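PDB 2IHR: peptide chain release factor RF2 from Thermus thermophilus, which directs termination of translation at UGA and UAA stop codons, releasing the finished peptide from the ribosome through its GGQ hydrolysis motif. Local coordinates for residues G126-D131 with H187-P192; I258-Q263 with L276-A281. All coordinates share one frame; numbering follows the deposited sequence.

In the fold
Contact 1 and contact 2 belong to the PCRF and RF-1 regions and follow one another along the chain; their centres are 28 Å apart and their nearest atoms about 15 Å. In both, the start or middle of a long helix meets a strand, but no element is shared: contact 1 joins helix 127-145 to strand 185-190 of the mixed sheet, contact 2 joins helix 268-294 to edge strand 258-262 of a small antiparallel sheet. Contact 1 is only partly buried and runs on charge, with two carboxylates, one guanidinium and a bridging water. Contact 2 is buried and made by four branched aliphatic side chains, without a hydrogen bond between the segments.

Contact 1: G126-D131 with H187-P192; sequences GTEACD and HRLVRP
R191 reaches back from the corner at the end of strand 185-190 to two acids near the start of helix 127-145, E128 and D131, making a salt-bridge network between this helix and the mixed sheet of the PCRF region. One nitrogen does most of the work: R191 NH2 lies 2.7 Å from E128 OE1 in a nearly straight bond (171°) that uses the syn lone pair of that oxygen. The same NH2 also bonds to D131 OD2 at 2.7 Å, a more bent contact (146°) arriving on the anti side of the carboxylate and somewhat out of its plane. Both acceptors lie in the guanidinium plane, so the two acids meet the group at its edge. R191 NE adds weak, longer bonds to both E128 oxygens, which should further restrain rotation of the guanidinium.

The arginine spans this distance because its chain is extended from CG to NE, whereas E128 bends at chi2 (-69°) to bring its carboxylate round. Farther out, M135 of the same helix touches R191, and E128 rests on S204, S193 and P194. L189, which also packs on W132 and Y314, brings its CD1 to 3.6 Å from E128 OE2. E128 OE2 accepts from a water at 2.7 Å, which also donates to L189 O at 3.0 Å.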
# COMPACT_ATOMS: atom_id res chain seq x y z
N GLY A 126 -11.65 24.31 -1.02
CA GLY A 126 -13.08 24.46 -0.81
C GLY A 126 -13.93 23.38 -1.44
O GLY A 126 -13.64 22.21 -1.27
N THR A 127 -14.98 23.73 -2.17
CA THR A 127 -15.79 22.67 -2.74
C THR A 127 -14.97 21.86 -3.73
O THR A 127 -15.17 20.63 -3.85
CB THR A 127 -17.00 23.22 -3.48
OG1 THR A 127 -17.56 24.30 -2.72
CG2 THR A 127 -18.06 22.12 -3.67
N GLU A 128 -14.06 22.54 -4.43
CA GLU A 128 -13.19 21.89 -5.40
C GLU A 128 -12.44 20.75 -4.72
O GLU A 128 -12.30 19.65 -5.29
CB GLU A 128 -12.18 22.87 -5.99
CG GLU A 128 -12.40 23.25 -7.45
CD GLU A 128 -12.13 22.12 -8.48
OE1 GLU A 128 -13.09 21.37 -8.81
OE2 GLU A 128 -10.97 21.99 -8.96
N ALA A 129 -11.96 20.99 -3.50
CA ALA A 129 -11.24 19.92 -2.80
C ALA A 129 -12.08 18.68 -2.39
O ALA A 129 -11.55 17.58 -2.25
CB ALA A 129 -10.51 20.50 -1.57
N CYS A 130 -13.38 18.86 -2.21
CA CYS A 130 -14.21 17.73 -1.81
C CYS A 130 -14.46 16.85 -3.02
O CYS A 130 -14.49 15.62 -2.93
CB CYS A 130 -15.56 18.21 -1.21
SG CYS A 130 -15.45 19.30 0.25
N ASP A 131 -14.64 17.50 -4.17
CA ASP A 131 -14.87 16.79 -5.41
C ASP A 131 -13.60 15.98 -5.72
O ASP A 131 -13.66 14.79 -6.05
CB ASP A 131 -15.19 17.83 -6.51
CG ASP A 131 -15.66 17.19 -7.82
OD1 ASP A 131 -16.39 16.17 -7.79
OD2 ASP A 131 -15.30 17.74 -8.90
N HIS A 187 -1.93 15.09 -2.71
CA HIS A 187 -2.17 15.04 -4.13
C HIS A 187 -2.73 16.36 -4.60
O HIS A 187 -3.70 16.87 -4.02
CB HIS A 187 -3.15 13.87 -4.43
CG HIS A 187 -2.54 12.51 -4.20
ND1 HIS A 187 -2.20 11.66 -5.22
CD2 HIS A 187 -2.23 11.85 -3.05
CE1 HIS A 187 -1.71 10.53 -4.73
NE2 HIS A 187 -1.72 10.63 -3.41
N ARG A 188 -2.13 16.93 -5.65
CA ARG A 188 -2.60 18.22 -6.15
C ARG A 188 -3.33 18.16 -7.50
O ARG A 188 -2.88 17.50 -8.46
CB ARG A 188 -1.45 19.20 -6.23
CG ARG A 188 -1.85 20.53 -6.75
CD ARG A 188 -0.72 21.49 -6.74
NE ARG A 188 0.25 21.19 -7.77
CZ ARG A 188 0.61 22.08 -8.70
NH1 ARG A 188 0.07 23.28 -8.70
NH2 ARG A 188 1.51 21.75 -9.63
N LEU A 189 -4.45 18.89 -7.56
CA LEU A 189 -5.32 18.99 -8.72
C LEU A 189 -5.38 20.39 -9.31
O LEU A 189 -5.63 21.36 -8.61
CB LEU A 189 -6.74 18.57 -8.34
CG LEU A 189 -7.77 18.09 -9.41
CD1 LEU A 189 -8.87 19.11 -9.52
CD2 LEU A 189 -7.13 17.82 -10.73
N VAL A 190 -5.15 20.48 -10.60
CA VAL A 190 -5.21 21.75 -11.29
C VAL A 190 -6.15 21.65 -12.50
O VAL A 190 -6.00 20.75 -13.36
CB VAL A 190 -3.83 22.14 -11.80
CG1 VAL A 190 -3.86 23.57 -12.26
CG2 VAL A 190 -2.80 21.90 -10.70
N ARG A 191 -7.11 22.56 -12.53
CA ARG A 191 -8.10 22.65 -13.61
C ARG A 191 -9.07 23.72 -13.24
O ARG A 191 -9.05 24.24 -12.11
CB ARG A 191 -8.92 21.36 -13.76
CG ARG A 191 -9.84 21.14 -12.59
CD ARG A 191 -10.82 19.99 -12.76
NE ARG A 191 -11.68 19.96 -11.59
CZ ARG A 191 -12.56 19.00 -11.33
NH1 ARG A 191 -12.67 17.97 -12.18
NH2 ARG A 191 -13.33 19.08 -10.25
N PRO A 192 -9.91 24.12 -14.19
CA PRO A 192 -10.90 25.15 -13.85
C PRO A 192 -12.08 24.43 -13.11
O PRO A 192 -12.54 23.34 -13.51
CB PRO A 192 -11.28 25.74 -15.22
CG PRO A 192 -10.88 24.63 -16.24
CD PRO A 192 -9.60 24.11 -15.63
O HOH W 1 -8.37 22.51 -8.41

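Contact 2: I258-Q263 with L276-A281; sequences ITVTCQ and LKILKA
V260 points toward segment 276-281 of helix 268-294, and its two methyls meet I278 and L279, with the CG2 methyl of I278 shared by both. Its CA is the one nearest to the helix, 6.1 Å from the CA of L279. From CB the side chain forks. CG1, set anti to the backbone N (chi1 180°), goes to I278, where it meets I278 CG2 at 4.0 Å and approaches CB at a similar distance. V260 CG2, beside the backbone N, settles against the base of L279: it is 3.6 Å from L279 CB, equally near L279 CA, and a little farther from L279 CG. It also comes within 4.0 Å of I278 CG2.

Strand 258-262 is outermost within the chain in the three-stranded antiparallel sheet 227-232, 248-253, 258-262, and helix 268-294 follows it and packs back across it. Sheet and helix belong to the RF-1 domain, whose GGQ motif lies between strands 227-232 and 248-253. The short strand and helix segments run roughly antiparallel, their N-to-C directions 153° apart, with their axes 8.2 Å apart at closest approach, and the interface between them is wholly apolar. An alanine in place of V260 would remove both methyls, which would probably open a gap beside L279 CB and leave I278 CG2 without its partners on the strand.

Two residues earlier, on the same face of the strand, I258 turns its side chain to the helix as well. I258 CB lies 4.0 Å from L279 CD2, and further along the helix the side chain touches R282, L283 and L286. L279 continues on to L222 in a neighbouring loop, while I278 reaches V154 of strand 150-158, which belongs to the mixed sheet.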
# COMPACT_ATOMS: atom_id res chain seq x y z
N ILE A 258 -7.96 9.01 19.46
CA ILE A 258 -8.11 8.35 18.17
C ILE A 258 -9.57 7.90 18.09
O ILE A 258 -10.11 7.38 19.06
CB ILE A 258 -7.16 7.12 18.05
CG1 ILE A 258 -5.72 7.62 18.01
CG2 ILE A 258 -7.47 6.29 16.79
CD1 ILE A 258 -4.70 6.54 17.71
N THR A 259 -10.22 8.13 16.96
CA THR A 259 -11.60 7.69 16.85
C THR A 259 -11.84 7.06 15.48
O THR A 259 -11.25 7.47 14.49
CB THR A 259 -12.58 8.85 17.12
OG1 THR A 259 -13.27 9.22 15.92
CG2 THR A 259 -11.84 10.05 17.67
N VAL A 260 -12.71 6.05 15.46
CA VAL A 260 -13.05 5.32 14.25
C VAL A 260 -14.56 5.12 14.15
O VAL A 260 -15.17 4.57 15.07
CB VAL A 260 -12.42 3.90 14.25
CG1 VAL A 260 -12.80 3.15 12.98
CG2 VAL A 260 -10.91 3.97 14.43
N THR A 261 -15.15 5.56 13.04
CA THR A 261 -16.58 5.42 12.79
C THR A 261 -16.77 4.36 11.70
O THR A 261 -15.90 4.18 10.85
CB THR A 261 -17.13 6.74 12.39
OG1 THR A 261 -16.67 7.71 13.35
CG2 THR A 261 -18.65 6.69 12.37
N CYS A 262 -17.89 3.65 11.70
CA CYS A 262 -18.06 2.58 10.73
C CYS A 262 -19.46 2.15 10.43
O CYS A 262 -20.08 1.46 11.23
CB CYS A 262 -17.30 1.35 11.20
SG CYS A 262 -17.54 -0.15 10.17
N GLN A 263 -19.95 2.55 9.26
CA GLN A 263 -21.28 2.22 8.79
C GLN A 263 -21.21 1.16 7.68
O GLN A 263 -22.08 1.20 6.80
CB GLN A 263 -21.96 3.46 8.18
CG GLN A 263 -21.30 4.79 8.54
CD GLN A 263 -21.27 5.79 7.38
OE1 GLN A 263 -21.26 7.02 7.60
NE2 GLN A 263 -21.23 5.28 6.15
N LEU A 276 -13.07 -1.51 15.44
CA LEU A 276 -12.05 -1.90 16.41
C LEU A 276 -10.83 -2.51 15.75
O LEU A 276 -9.71 -2.41 16.28
CB LEU A 276 -12.65 -2.89 17.42
CG LEU A 276 -13.69 -2.43 18.45
CD1 LEU A 276 -14.26 -3.67 19.09
CD2 LEU A 276 -13.05 -1.52 19.53
N LYS A 277 -11.05 -3.17 14.61
CA LYS A 277 -9.99 -3.81 13.85
C LYS A 277 -9.15 -2.69 13.23
O LYS A 277 -7.91 -2.77 13.23
CB LYS A 277 -10.59 -4.73 12.78
CG LYS A 277 -9.93 -6.11 12.77
CD LYS A 277 -10.44 -7.00 11.66
CE LYS A 277 -11.89 -7.35 11.88
NZ LYS A 277 -12.22 -8.63 11.21
N ILE A 278 -9.82 -1.65 12.72
CA ILE A 278 -9.12 -0.49 12.17
C ILE A 278 -8.41 0.23 13.32
O ILE A 278 -7.19 0.40 13.29
CB ILE A 278 -10.07 0.56 11.46
CG1 ILE A 278 -10.34 0.18 10.00
CG2 ILE A 278 -9.36 1.92 11.39
CD1 ILE A 278 -11.27 -0.94 9.77
N LEU A 279 -9.17 0.64 14.33
CA LEU A 279 -8.62 1.35 15.48
C LEU A 279 -7.35 0.71 16.02
O LEU A 279 -6.34 1.39 16.29
CB LEU A 279 -9.64 1.41 16.62
CG LEU A 279 -9.35 2.42 17.75
CD1 LEU A 279 -9.23 1.68 19.08
CD2 LEU A 279 -8.08 3.24 17.45
N LYS A 280 -7.39 -0.60 16.17
CA LYS A 280 -6.24 -1.28 16.70
C LYS A 280 -5.02 -0.97 15.83
O LYS A 280 -3.95 -0.57 16.33
CB LYS A 280 -6.51 -2.80 16.77
CG LYS A 280 -7.11 -3.30 18.12
CD LYS A 280 -7.74 -4.69 17.98
CE LYS A 280 -7.75 -5.48 19.26
NZ LYS A 280 -6.77 -6.61 19.22
N ALA A 281 -5.20 -1.15 14.52
CA ALA A 281 -4.16 -0.91 13.53
C ALA A 281 -3.61 0.51 13.47
O ALA A 281 -2.47 0.73 13.05
CB ALA A 281 -4.68 -1.29 12.20